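A rubisco-like protein (Burkholderia fungorum, PDB 3NWR) is of unestablished specific function but belongs to the rubisco family and probably catalyses an enolisation-type reaction on a phosphorylated substrate, using the same barrel scaffold. Local coordinates at residues Arg161-Ile167 and Thr374-Ser380; Gly320-Phe325 and Ser357-Thr363; Ile333-Arg337 and Asp369-Ser373; Val364-Phe368 and Ala401-Gln406. All coordinates share one frame; numbering follows the deposited sequence.

All four contacts lie in the catalytic TIM-barrel domain, with centres 11 to 14 Å apart. Interaction 1 pairs strand 163-165 with strand 377-379, the first and last strands of the barrel along the chain, and so closes it. Interaction 2 joins the loops that follow strands 315-319 and 352-355; it and interaction 3 are nested within the chain loop that interaction 1 closes. Interactions 3 and 4 both use helix 364-371, packed against helix 329-340 in one and helix 391-407 in the other. Strand closure, loop bridging and helix packing thus meet in one sector of the barrel, and two sulfates lie beside interactions 1 and 2.

Interaction 1: Arg161-Ile167 and Thr374-Ser380; sequences RPMIGTI and TDLLFMS. With SO4 (sulfate ion), chain C.
The Phe378 ring is approached obliquely by the CD1 methyl of Ile164, which lies 4.1 Å from Phe378 CB, while Trp402 meets the same ring edge-to-face. The other flat group, the Arg161 guanidinium, takes at its edge and in its plane an oxygen of a sulfate, probably from the crystallisation liquor: NH2 donates to O2 at 3.0 Å, nearly straight at 168°. Arg399 and Arg228 also bind this sulfate, and Asp192 forms a salt bridge with Arg161 NH1.

Strands 163-165 and 377-379 run parallel, the axes of these short segments 4.6 Å apart. Three bonds form the ladder: Phe378 N to Met163 O at 2.8 Å, Gly165 N to Phe378 O, and Ser380 N to Gly165 O. Met163 N extends it to Leu376 O. At the far end Thr166 OG1 stands anti to its own backbone N (chi1 -163°), which lets the hydroxyl donate to Ser380 O at 2.8 Å in the carbonyl plane.

Gly165 carries no side chain, and Met379 SD lies 3.8 Å from its CA; Met379 CE then crosses to Ile167 CD1 at 3.6 Å. Pro162 CB rests on Leu376 CD1 at 3.7 Å.

This pairing closes the TIM barrel, first strand to last. Its chemistry implies a seam held by main-chain bonds, one threonine hydroxyl bond and apolar contacts, with the charge of Arg161 probably offset by Asp192 and, in the crystal, by the sulfate.

Interaction 2: Gly320-Phe325 and Ser357-Thr363; sequences GLAGKF and SGQWAGT. With SO4 (sulfate ion), chain B.
Gly323, the last residue of a type II turn that begins at Gly320, brings its CA within 4.9 Å of Ser357 CA, and neither segment is a regular helix or strand. The amide of Gln359 does most of the bridging. Its NE2 donates to Leu321 O at 2.9 Å with an N-H...O angle of 165°, and to Ser357 O at 2.9 Å; both oxygens lie near the amide plane, so the two N-H groups together fix the rotation of the amide. A water accepts from Leu321 N and donates to Gln359 OE1, tying the other end of the amide to the turn. A second water donates to both Ala322 O and Gly358 O.

Ser357 is gripped from the opposing loop. With OG anti to the backbone N (chi1 -173°), it accepts from Lys324 N at 2.8 Å, while Ser357 CB leans obliquely on the Phe325 ring, 3.6 Å from CD2. Thr363 CG2 packs against Leu321 O at 3.6 Å.

The extended Lys324 chain runs past Gly358 and ends at a sulfate, probably from the crystallisation liquor, NZ to O4 at 2.7 Å; Gly358 N donates to O3 of the same ion at 2.9 Å, and Gly382 N binds it too. These loops follow barrel strands at their C-terminal ends, where rubisco binds substrate phosphates through backbone amides. With a lysine and main-chain N-H groups converging on it, this tetrahedral anion may mark a phosphate site as in rubisco.

Interaction 3: Ile333-Arg337 and Asp369-Ser373; sequences IESAR and DAVRS. With GOL (glycerol), chain I.
Two neighbouring helices of the barrel's outer layer, 329-340 and 364-371, meet where Ile333 and Arg337, one turn apart, face Ala370. Ile333 CG1 touches Ala370 CB at 3.8 Å, and the CA atoms of this pair are 5.5 Å apart, so the small alanine allows a close approach of the backbones.

Arg337 supplies the polar part. Its chain is extended from CG to NE, with CG anti to the carbonyl carbon (chi1 -68°), and this carries the guanidinium across to the end of the second helix. NE donates to Ala370 O at 2.9 Å with an angle of 155°, the nitrogen lying in the carbonyl plane; NH2 adds a weak bond to the same oxygen at 3.3 Å. Ile333 CG2 sits over one face of the guanidinium.

In barrel terms the contact lies beside strand 352-355, because Ala336 and Val371 both touch Phe355 on it; between the helices themselves, Ala336 CB and Val371 CG2 are 4.4 Å apart. The second helix stops directly after, where Arg372 leaves helical geometry with positive phi (65°). The Arg372 chain bends at chi2, and NE donates to Asp369 O at 2.8 Å.

Arg337 NH2 lies over one face of the Arg372 guanidinium, 3.6 Å from Arg372 NH2. The carbonyls of Ala370 and Asp369 probably offset these like charges, helped by a glycerol, probably from the crystallisation liquor, whose O2 accepts from Arg337 NH2 at 2.8 Å and weakly from Arg372 NH2. Arg372 also touches a crystal neighbour, which may influence its pose.

Interaction 4: Val364-Phe368 and Ala401-Gln406; sequences VQATF and AWAAVQ
Phe368 N donates to Val364 O at 2.9 Å, a helical bond that holds Val364 and Phe368 one turn apart so that both side chains reach Trp402 and Val405 on the other helix. Val364 CG1 sits over the six-membered ring of Trp402, 3.5 Å from its centroid and 14° off the ring normal, which makes a CH-pi contact. Having CG1 anti to the backbone N (chi1 166°) sends that methyl over the indole, while CG2 turns to Ala401 CB at 3.8 Å.

Other groups come to the indole from its rim. Thr367 CG2 lies in the ring plane, 3.9 Å from Trp402 CH2, and Phe368 CB approaches Trp402 CZ3 obliquely at 3.7 Å. The Thr367 hydroxyl is directed to the backbone instead, bonding Thr363 O.

These helices, 364-371 and 391-407, belong to the outer layer of the TIM barrel; they precede and follow strand 377-379, with the short helix 382-385 between the strand and the second. The axes of segments 364-368 and 401-406 approach to 9.7 Å and cross at -50°. Val364 and Thr367 also touch Phe378 of that strand.

Val405 packs against both Val364 and Phe368. Its CG1 reaches Val364 CG1 at 3.8 Å, and its CG2 lies against Phe368 CD2 at 3.6 Å, the valine and phenylalanine side chains lying alongside with opposite headings. Trp402 NE1 is buried by the contact without a polar partner in the model, with the CG2 methyl of Val364 close by.

Interaction 1: Arg161-Ile167 and Thr374-Ser380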
loop_
_atom_site.group_PDB
_atom_site.type_symbol
_atom_site.label_atom_id
_atom_site.label_comp_id
_atom_site.label_asym_id
_atom_site.label_seq_id
_atom_site.Cartn_x
_atom_site.Cartn_y
_atom_site.Cartn_z
ATOM N N ARG A 161 -31.476 9.662 10.596
ATOM C CA ARG A 161 -30.675 10.821 10.210
ATOM C C ARG A 161 -29.239 10.319 10.112
ATOM O O ARG A 161 -28.943 9.232 10.596
ATOM C CB ARG A 161 -30.743 11.924 11.260
ATOM C CG ARG A 161 -30.281 11.508 12.657
ATOM C CD ARG A 161 -30.189 12.721 13.565
ATOM N NE ARG A 161 -29.767 12.380 14.923
ATOM C CZ ARG A 161 -28.498 12.261 15.303
ATOM N NH1 ARG A 161 -27.513 12.433 14.421
ATOM N NH2 ARG A 161 -28.218 11.971 16.566
ATOM N N PRO A 162 -28.344 11.099 9.498
ATOM C CA PRO A 162 -26.948 10.648 9.503
ATOM C C PRO A 162 -26.338 10.769 10.888
ATOM O O PRO A 162 -26.835 11.490 11.754
ATOM C CB PRO A 162 -26.258 11.641 8.567
ATOM C CG PRO A 162 -27.347 12.117 7.666
ATOM C CD PRO A 162 -28.543 12.230 8.575
ATOM N N MET A 163 -25.239 10.055 11.093
ATOM C CA MET A 163 -24.458 10.208 12.310
ATOM C C MET A 163 -23.464 11.336 12.078
ATOM O O MET A 163 -22.832 11.406 11.012
ATOM C CB MET A 163 -23.755 8.886 12.645
ATOM C CG MET A 163 -24.749 7.802 13.072
ATOM S SD MET A 163 -24.443 6.139 12.449
ATOM C CE MET A 163 -24.956 6.308 10.734
ATOM N N ILE A 164 -23.333 12.223 13.061
ATOM C CA ILE A 164 -22.508 13.415 12.930
ATOM C C ILE A 164 -21.238 13.214 13.733
ATOM O O ILE A 164 -21.295 12.885 14.920
ATOM C CB ILE A 164 -23.231 14.670 13.459
ATOM C CG1 ILE A 164 -24.647 14.787 12.860
ATOM C CG2 ILE A 164 -22.391 15.912 13.204
ATOM C CD1 ILE A 164 -24.708 14.772 11.339
ATOM N N GLY A 165 -20.092 13.398 13.088
ATOM C CA GLY A 165 -18.821 13.158 13.741
ATOM C C GLY A 165 -17.880 14.341 13.684
ATOM O O GLY A 165 -18.074 15.285 12.912
ATOM N N THR A 166 -16.838 14.281 14.501
ATOM C CA THR A 166 -15.779 15.272 14.437
ATOM C C THR A 166 -14.456 14.627 14.824
ATOM O O THR A 166 -14.430 13.480 15.291
ATOM C CB THR A 166 -16.085 16.493 15.329
ATOM O OG1 THR A 166 -15.244 17.591 14.948
ATOM C CG2 THR A 166 -15.852 16.157 16.780
ATOM N N ILE A 167 -13.357 15.345 14.601
ATOM C CA ILE A 167 -12.018 14.808 14.827
ATOM C C ILE A 167 -11.341 15.572 15.955
ATOM O O ILE A 167 -11.485 16.785 16.074
ATOM C CB ILE A 167 -11.117 14.884 13.558
ATOM C CG1 ILE A 167 -11.803 14.224 12.360
ATOM C CG2 ILE A 167 -9.756 14.218 13.803
ATOM C CD1 ILE A 167 -12.821 15.106 11.669
ATOM N N THR A 374 -29.958 8.566 4.341
ATOM C CA THR A 374 -29.237 9.180 5.459
ATOM C C THR A 374 -28.170 8.259 6.029
ATOM O O THR A 374 -27.596 8.562 7.076
ATOM C CB THR A 374 -30.174 9.595 6.616
ATOM O OG1 THR A 374 -30.836 8.434 7.143
ATOM C CG2 THR A 374 -31.204 10.618 6.139
ATOM N N ASP A 375 -27.919 7.140 5.346
ATOM C CA ASP A 375 -26.969 6.125 5.833
ATOM C C ASP A 375 -25.523 6.549 5.560
ATOM O O ASP A 375 -24.856 6.079 4.620
ATOM C CB ASP A 375 -27.287 4.767 5.210
ATOM C CG ASP A 375 -28.597 4.169 5.745
ATOM O OD1 ASP A 375 -29.080 4.597 6.804
ATOM O OD2 ASP A 375 -29.145 3.248 5.110
ATOM N N LEU A 376 -25.050 7.462 6.394
ATOM C CA LEU A 376 -23.731 8.030 6.211
ATOM C C LEU A 376 -23.218 8.620 7.515
ATOM O O LEU A 376 -23.997 8.967 8.416
ATOM C CB LEU A 376 -23.762 9.083 5.092
ATOM C CG LEU A 376 -24.647 10.300 5.377
ATOM C CD1 LEU A 376 -23.816 11.490 5.843
ATOM C CD2 LEU A 376 -25.494 10.663 4.155
ATOM N N LEU A 377 -21.895 8.701 7.612
ATOM C CA LEU A 377 -21.215 9.393 8.696
ATOM C C LEU A 377 -20.690 10.717 8.160
ATOM O O LEU A 377 -19.912 10.744 7.204
ATOM C CB LEU A 377 -20.066 8.522 9.229
ATOM C CG LEU A 377 -19.140 9.127 10.289
ATOM C CD1 LEU A 377 -19.912 9.541 11.526
ATOM C CD2 LEU A 377 -18.041 8.124 10.655
ATOM N N PHE A 378 -21.153 11.810 8.762
ATOM C CA PHE A 378 -20.848 13.163 8.302
ATOM C C PHE A 378 -19.853 13.819 9.249
ATOM O O PHE A 378 -20.217 14.237 10.360
ATOM C CB PHE A 378 -22.159 13.961 8.261
ATOM C CG PHE A 378 -22.072 15.278 7.519
ATOM C CD1 PHE A 378 -21.996 15.306 6.139
ATOM C CD2 PHE A 378 -22.103 16.484 8.212
ATOM C CE1 PHE A 378 -21.937 16.519 5.453
ATOM C CE2 PHE A 378 -22.056 17.705 7.533
ATOM C CZ PHE A 378 -21.960 17.714 6.151
ATOM N N MET A 379 -18.598 13.895 8.815
ATOM C CA MET A 379 -17.522 14.428 9.646
ATOM C C MET A 379 -17.352 15.905 9.389
ATOM O O MET A 379 -17.043 16.313 8.263
ATOM C CB MET A 379 -16.196 13.724 9.333
ATOM C CG MET A 379 -16.242 12.205 9.436
ATOM S SD MET A 379 -16.538 11.624 11.108
ATOM C CE MET A 379 -15.264 12.487 12.002
ATOM N N SER A 380 -17.523 16.700 10.439
ATOM C CA SER A 380 -17.379 18.145 10.343
ATOM C C SER A 380 -16.367 18.628 11.380
ATOM O O SER A 380 -16.439 18.253 12.552
ATOM C CB SER A 380 -18.745 18.810 10.547
ATOM O OG SER A 380 -18.665 20.222 10.409
HETATM S S SO4 C . -29.947 12.994 19.634
HETATM O O1 SO4 C . -30.972 14.008 19.418
HETATM O O2 SO4 C . -30.222 11.848 18.772
HETATM O O3 SO4 C . -29.963 12.579 21.035
HETATM O O4 SO4 C . -28.645 13.560 19.298
#

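Interaction 2: Gly320-Phe325 and Ser357-Thr363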
loop_
_atom_site.group_PDB
_atom_site.type_symbol
_atom_site.label_atom_id
_atom_site.label_comp_id
_atom_site.label_asym_id
_atom_site.label_seq_id
_atom_site.Cartn_x
_atom_site.Cartn_y
_atom_site.Cartn_z
ATOM N N GLY A 320 -14.967 14.374 0.565
ATOM C CA GLY A 320 -16.178 15.175 0.691
ATOM C C GLY A 320 -16.507 16.095 -0.457
ATOM O O GLY A 320 -15.614 16.554 -1.166
ATOM N N LEU A 321 -17.795 16.373 -0.624
ATOM C CA LEU A 321 -18.247 17.329 -1.629
ATOM C C LEU A 321 -17.812 18.736 -1.235
ATOM O O LEU A 321 -17.896 19.117 -0.068
ATOM C CB LEU A 321 -19.767 17.248 -1.772
ATOM C CG LEU A 321 -20.246 15.866 -2.219
ATOM C CD1 LEU A 321 -21.758 15.834 -2.279
ATOM C CD2 LEU A 321 -19.623 15.461 -3.561
ATOM N N ALA A 322 -17.329 19.491 -2.218
ATOM C CA ALA A 322 -16.781 20.823 -1.985
ATOM C C ALA A 322 -15.674 20.779 -0.938
ATOM O O ALA A 322 -15.510 21.709 -0.155
ATOM C CB ALA A 322 -17.888 21.796 -1.552
ATOM N N GLY A 323 -14.906 19.697 -0.931
ATOM C CA GLY A 323 -13.901 19.519 0.102
ATOM C C GLY A 323 -12.643 20.330 -0.127
ATOM O O GLY A 323 -12.530 21.054 -1.121
ATOM N N LYS A 324 -11.694 20.202 0.797
ATOM C CA LYS A 324 -10.426 20.918 0.701
ATOM C C LYS A 324 -9.317 20.048 0.097
ATOM O O LYS A 324 -8.227 20.535 -0.176
ATOM C CB LYS A 324 -10.010 21.445 2.077
ATOM C CG LYS A 324 -11.036 22.400 2.680
ATOM C CD LYS A 324 -10.611 22.929 4.044
ATOM C CE LYS A 324 -11.680 23.852 4.610
ATOM N NZ LYS A 324 -11.227 24.548 5.848
ATOM N N PHE A 325 -9.613 18.768 -0.117
ATOM C CA PHE A 325 -8.675 17.852 -0.763
ATOM C C PHE A 325 -8.725 17.995 -2.293
ATOM O O PHE A 325 -9.524 18.770 -2.838
ATOM C CB PHE A 325 -9.015 16.398 -0.390
ATOM C CG PHE A 325 -8.679 16.009 1.037
ATOM C CD1 PHE A 325 -7.419 16.220 1.562
ATOM C CD2 PHE A 325 -9.628 15.378 1.824
ATOM C CE1 PHE A 325 -7.106 15.830 2.867
ATOM C CE2 PHE A 325 -9.327 14.985 3.125
ATOM C CZ PHE A 325 -8.060 15.215 3.643
ATOM N N SER A 357 -13.806 16.669 5.190
ATOM C CA SER A 357 -13.043 17.753 4.553
ATOM C C SER A 357 -13.943 18.932 4.178
ATOM O O SER A 357 -14.670 18.873 3.186
ATOM C CB SER A 357 -12.244 17.265 3.337
ATOM O OG SER A 357 -11.395 18.300 2.862
ATOM N N GLY A 358 -13.886 19.990 4.982
ATOM C CA GLY A 358 -14.664 21.195 4.730
ATOM C C GLY A 358 -16.166 20.979 4.791
ATOM O O GLY A 358 -16.935 21.716 4.166
ATOM N N GLN A 359 -16.595 19.973 5.543
ATOM C CA GLN A 359 -18.016 19.674 5.644
ATOM C C GLN A 359 -18.700 20.547 6.685
ATOM O O GLN A 359 -18.164 20.799 7.764
ATOM C CB GLN A 359 -18.233 18.197 5.962
ATOM C CG GLN A 359 -17.674 17.273 4.881
ATOM C CD GLN A 359 -18.220 17.613 3.505
ATOM O OE1 GLN A 359 -19.417 17.462 3.250
ATOM N NE2 GLN A 359 -17.343 18.057 2.607
ATOM N N TRP A 360 -19.898 21.006 6.352
ATOM C CA TRP A 360 -20.654 21.866 7.248
ATOM C C TRP A 360 -22.098 21.923 6.757
ATOM O O TRP A 360 -22.472 21.187 5.839
ATOM C CB TRP A 360 -20.015 23.263 7.313
ATOM C CG TRP A 360 -20.111 24.049 6.037
ATOM C CD1 TRP A 360 -19.451 23.806 4.864
ATOM C CD2 TRP A 360 -20.903 25.223 5.817
ATOM N NE1 TRP A 360 -19.788 24.758 3.925
ATOM C CE2 TRP A 360 -20.685 25.630 4.485
ATOM C CE3 TRP A 360 -21.786 25.960 6.617
ATOM C CZ2 TRP A 360 -21.312 26.749 3.938
ATOM C CZ3 TRP A 360 -22.415 27.066 6.066
ATOM C CH2 TRP A 360 -22.174 27.448 4.743
ATOM N N ALA A 361 -22.923 22.773 7.362
ATOM C CA ALA A 361 -24.321 22.853 6.933
ATOM C C ALA A 361 -24.442 22.987 5.420
ATOM O O ALA A 361 -25.298 22.362 4.801
ATOM C CB ALA A 361 -25.031 24.013 7.619
ATOM N N GLY A 362 -23.568 23.798 4.831
ATOM C CA GLY A 362 -23.633 24.095 3.413
ATOM C C GLY A 362 -23.250 22.983 2.448
ATOM O O GLY A 362 -23.358 23.161 1.235
ATOM N N THR A 363 -22.782 21.845 2.961
ATOM C CA THR A 363 -22.510 20.700 2.093
ATOM C C THR A 363 -23.498 19.557 2.320
ATOM O O THR A 363 -23.393 18.491 1.710
ATOM C CB THR A 363 -21.074 20.156 2.277
ATOM O OG1 THR A 363 -20.901 19.725 3.638
ATOM C CG2 THR A 363 -20.052 21.229 1.964
HETATM S S SO4 B . -12.277 21.566 7.839
HETATM O O1 SO4 B . -12.370 21.313 9.275
HETATM O O2 SO4 B . -13.521 22.148 7.348
HETATM O O3 SO4 B . -12.021 20.308 7.145
HETATM O O4 SO4 B . -11.170 22.481 7.577
HETATM O O HOH W 1 -19.699 15.652 1.372
HETATM O O HOH W 2 -16.595 23.143 1.890
#

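Interaction 3: Ile333-Arg337 and Asp369-Ser373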
loop_
_atom_site.group_PDB
_atom_site.type_symbol
_atom_site.label_atom_id
_atom_site.label_comp_id
_atom_site.label_asym_id
_atom_site.label_seq_id
_atom_site.Cartn_x
_atom_site.Cartn_y
_atom_site.Cartn_z
ATOM N N ILE A 333 -18.891 11.283 -5.061
ATOM C CA ILE A 333 -20.223 10.734 -5.257
ATOM C C ILE A 333 -20.171 9.254 -5.630
ATOM O O ILE A 333 -20.852 8.430 -5.024
ATOM C CB ILE A 333 -20.991 11.517 -6.334
ATOM C CG1 ILE A 333 -21.253 12.942 -5.842
ATOM C CG2 ILE A 333 -22.308 10.823 -6.659
ATOM C CD1 ILE A 333 -21.761 13.873 -6.921
ATOM N N GLU A 334 -19.339 8.916 -6.614
ATOM C CA GLU A 334 -19.241 7.532 -7.060
ATOM C C GLU A 334 -18.724 6.633 -5.932
ATOM O O GLU A 334 -19.178 5.496 -5.770
ATOM C CB GLU A 334 -18.332 7.423 -8.288
ATOM C CG GLU A 334 -18.171 5.996 -8.802
ATOM C CD GLU A 334 -17.334 5.914 -10.067
ATOM O OE1 GLU A 334 -17.128 6.965 -10.713
ATOM O OE2 GLU A 334 -16.886 4.799 -10.418
ATOM N N SER A 335 -17.784 7.156 -5.150
ATOM C CA SER A 335 -17.183 6.370 -4.069
ATOM C C SER A 335 -18.210 6.094 -2.969
ATOM O O SER A 335 -18.299 4.977 -2.447
ATOM C CB SER A 335 -15.946 7.086 -3.518
ATOM O OG SER A 335 -14.941 7.201 -4.525
ATOM N N ALA A 336 -19.006 7.103 -2.636
ATOM C CA ALA A 336 -20.085 6.914 -1.675
ATOM C C ALA A 336 -21.062 5.858 -2.180
ATOM O O ALA A 336 -21.477 4.963 -1.442
ATOM C CB ALA A 336 -20.808 8.222 -1.418
ATOM N N ARG A 337 -21.408 5.942 -3.458
ATOM C CA ARG A 337 -22.344 4.988 -4.023
ATOM C C ARG A 337 -21.775 3.570 -4.035
ATOM O O ARG A 337 -22.508 2.595 -3.824
ATOM C CB ARG A 337 -22.818 5.465 -5.398
ATOM C CG ARG A 337 -23.684 6.710 -5.259
ATOM C CD ARG A 337 -24.163 7.273 -6.585
ATOM N NE ARG A 337 -25.070 8.391 -6.349
ATOM C CZ ARG A 337 -25.512 9.213 -7.292
ATOM N NH1 ARG A 337 -25.122 9.057 -8.552
ATOM N NH2 ARG A 337 -26.339 10.200 -6.971
ATOM N N ASP A 369 -28.095 14.323 -1.556
ATOM C CA ASP A 369 -28.430 14.010 -2.940
ATOM C C ASP A 369 -27.470 12.981 -3.552
ATOM O O ASP A 369 -27.869 12.192 -4.402
ATOM C CB ASP A 369 -28.502 15.294 -3.769
ATOM C CG ASP A 369 -29.696 16.159 -3.395
ATOM O OD1 ASP A 369 -30.640 15.642 -2.755
ATOM O OD2 ASP A 369 -29.702 17.360 -3.741
ATOM N N ALA A 370 -26.223 12.967 -3.097
ATOM C CA ALA A 370 -25.267 11.942 -3.531
ATOM C C ALA A 370 -25.640 10.547 -3.027
ATOM O O ALA A 370 -25.642 9.583 -3.793
ATOM C CB ALA A 370 -23.845 12.300 -3.088
ATOM N N VAL A 371 -25.951 10.439 -1.739
ATOM C CA VAL A 371 -26.205 9.143 -1.111
ATOM C C VAL A 371 -27.618 8.618 -1.391
ATOM O O VAL A 371 -27.823 7.411 -1.521
ATOM C CB VAL A 371 -25.957 9.212 0.413
ATOM C CG1 VAL A 371 -26.356 7.902 1.104
ATOM C CG2 VAL A 371 -24.484 9.549 0.699
ATOM N N ARG A 372 -28.582 9.528 -1.496
ATOM C CA ARG A 372 -29.991 9.160 -1.669
ATOM C C ARG A 372 -30.546 8.419 -0.450
ATOM O O ARG A 372 -31.518 7.668 -0.555
ATOM C CB ARG A 372 -30.212 8.334 -2.942
ATOM C CG ARG A 372 -29.757 9.018 -4.227
ATOM C CD ARG A 372 -30.618 10.235 -4.574
ATOM N NE ARG A 372 -30.058 10.952 -5.720
ATOM C CZ ARG A 372 -30.190 10.556 -6.984
ATOM N NH1 ARG A 372 -30.877 9.455 -7.267
ATOM N NH2 ARG A 372 -29.635 11.257 -7.967
ATOM N N SER A 373 -29.918 8.643 0.702
ATOM C CA SER A 373 -30.415 8.160 1.989
ATOM C C SER A 373 -29.668 8.896 3.087
ATOM O O SER A 373 -28.828 9.746 2.801
ATOM C CB SER A 373 -30.195 6.655 2.146
ATOM O OG SER A 373 -28.887 6.391 2.636
HETATM C C1 GOL I . -25.659 13.878 -7.230
HETATM O O1 GOL I . -26.492 14.941 -6.822
HETATM C C2 GOL I . -26.113 13.401 -8.605
HETATM O O2 GOL I . -27.106 12.410 -8.460
HETATM C C3 GOL I . -24.929 12.837 -9.381
HETATM O O3 GOL I . -24.029 13.881 -9.676
#

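Interaction 4: Val364-Phe368 and Ala401-Gln406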
loop_
_atom_site.group_PDB
_atom_site.type_symbol
_atom_site.label_atom_id
_atom_site.label_comp_id
_atom_site.label_asym_id
_atom_site.label_seq_id
_atom_site.Cartn_x
_atom_site.Cartn_y
_atom_site.Cartn_z
ATOM N N VAL A 364 -24.491 19.791 3.171
ATOM C CA VAL A 364 -25.450 18.747 3.508
ATOM C C VAL A 364 -26.367 18.375 2.335
ATOM O O VAL A 364 -26.589 17.202 2.065
ATOM C CB VAL A 364 -26.273 19.159 4.737
ATOM C CG1 VAL A 364 -27.499 18.259 4.905
ATOM C CG2 VAL A 364 -25.384 19.133 5.981
ATOM N N GLN A 365 -26.910 19.367 1.638
ATOM C CA GLN A 365 -27.794 19.063 0.516
ATOM C C GLN A 365 -27.116 18.181 -0.541
ATOM O O GLN A 365 -27.694 17.192 -1.001
ATOM C CB GLN A 365 -28.311 20.347 -0.137
ATOM C CG GLN A 365 -29.334 20.084 -1.245
ATOM C CD GLN A 365 -30.665 19.602 -0.702
ATOM O OE1 GLN A 365 -31.048 18.441 -0.872
ATOM N NE2 GLN A 365 -31.372 20.491 -0.039
ATOM N N ALA A 366 -25.910 18.564 -0.944
ATOM C CA ALA A 366 -25.192 17.820 -1.973
ATOM C C ALA A 366 -24.892 16.404 -1.489
ATOM O O ALA A 366 -24.957 15.436 -2.254
ATOM C CB ALA A 366 -23.912 18.533 -2.344
ATOM N N THR A 367 -24.592 16.286 -0.205
ATOM C CA THR A 367 -24.281 14.983 0.375
ATOM C C THR A 367 -25.511 14.077 0.366
ATOM O O THR A 367 -25.436 12.918 -0.037
ATOM C CB THR A 367 -23.716 15.145 1.796
ATOM O OG1 THR A 367 -22.490 15.880 1.726
ATOM C CG2 THR A 367 -23.436 13.782 2.443
ATOM N N PHE A 368 -26.649 14.618 0.802
ATOM C CA PHE A 368 -27.906 13.882 0.816
ATOM C C PHE A 368 -28.259 13.423 -0.594
ATOM O O PHE A 368 -28.664 12.279 -0.808
ATOM C CB PHE A 368 -29.015 14.777 1.386
ATOM C CG PHE A 368 -30.327 14.073 1.612
ATOM C CD1 PHE A 368 -30.384 12.869 2.295
ATOM C CD2 PHE A 368 -31.515 14.647 1.175
ATOM C CE1 PHE A 368 -31.603 12.234 2.516
ATOM C CE2 PHE A 368 -32.735 14.017 1.400
ATOM C CZ PHE A 368 -32.776 12.814 2.069
ATOM N N ALA A 401 -29.586 21.509 9.271
ATOM C CA ALA A 401 -29.423 21.297 7.836
ATOM C C ALA A 401 -29.948 19.920 7.426
ATOM O O ALA A 401 -30.646 19.784 6.424
ATOM C CB ALA A 401 -27.961 21.458 7.428
ATOM N N TRP A 402 -29.600 18.889 8.195
ATOM C CA TRP A 402 -30.104 17.553 7.900
ATOM C C TRP A 402 -31.629 17.462 8.010
ATOM O O TRP A 402 -32.275 16.863 7.149
ATOM C CB TRP A 402 -29.396 16.493 8.761
ATOM C CG TRP A 402 -28.043 16.194 8.194
ATOM C CD1 TRP A 402 -26.830 16.550 8.709
ATOM C CD2 TRP A 402 -27.772 15.520 6.959
ATOM N NE1 TRP A 402 -25.818 16.126 7.876
ATOM C CE2 TRP A 402 -26.367 15.487 6.798
ATOM C CE3 TRP A 402 -28.579 14.924 5.983
ATOM C CZ2 TRP A 402 -25.757 14.903 5.694
ATOM C CZ3 TRP A 402 -27.969 14.344 4.879
ATOM C CH2 TRP A 402 -26.565 14.324 4.752
ATOM N N ALA A 403 -32.200 18.067 9.047
ATOM C CA ALA A 403 -33.655 18.106 9.185
ATOM C C ALA A 403 -34.304 18.759 7.958
ATOM O O ALA A 403 -35.309 18.270 7.435
ATOM C CB ALA A 403 -34.040 18.834 10.454
ATOM N N ALA A 404 -33.708 19.852 7.491
ATOM C CA ALA A 404 -34.219 20.559 6.316
ATOM C C ALA A 404 -34.224 19.679 5.072
ATOM O O ALA A 404 -35.240 19.540 4.388
ATOM C CB ALA A 404 -33.404 21.817 6.066
ATOM N N VAL A 405 -33.086 19.065 4.764
ATOM C CA VAL A 405 -33.015 18.310 3.513
ATOM C C VAL A 405 -33.899 17.069 3.550
ATOM O O VAL A 405 -34.478 16.677 2.539
ATOM C CB VAL A 405 -31.561 17.971 3.090
ATOM C CG1 VAL A 405 -30.713 19.232 3.116
ATOM C CG2 VAL A 405 -30.957 16.888 3.988
ATOM N N GLN A 406 -34.016 16.459 4.721
ATOM C CA GLN A 406 -34.864 15.283 4.864
ATOM C C GLN A 406 -36.345 15.642 4.723
ATOM O O GLN A 406 -37.135 14.829 4.244
ATOM C CB GLN A 406 -34.581 14.575 6.193
ATOM C CG GLN A 406 -33.183 13.958 6.251
ATOM C CD GLN A 406 -32.872 13.307 7.590
ATOM O OE1 GLN A 406 -31.830 13.572 8.191
ATOM N NE2 GLN A 406 -33.776 12.456 8.064
#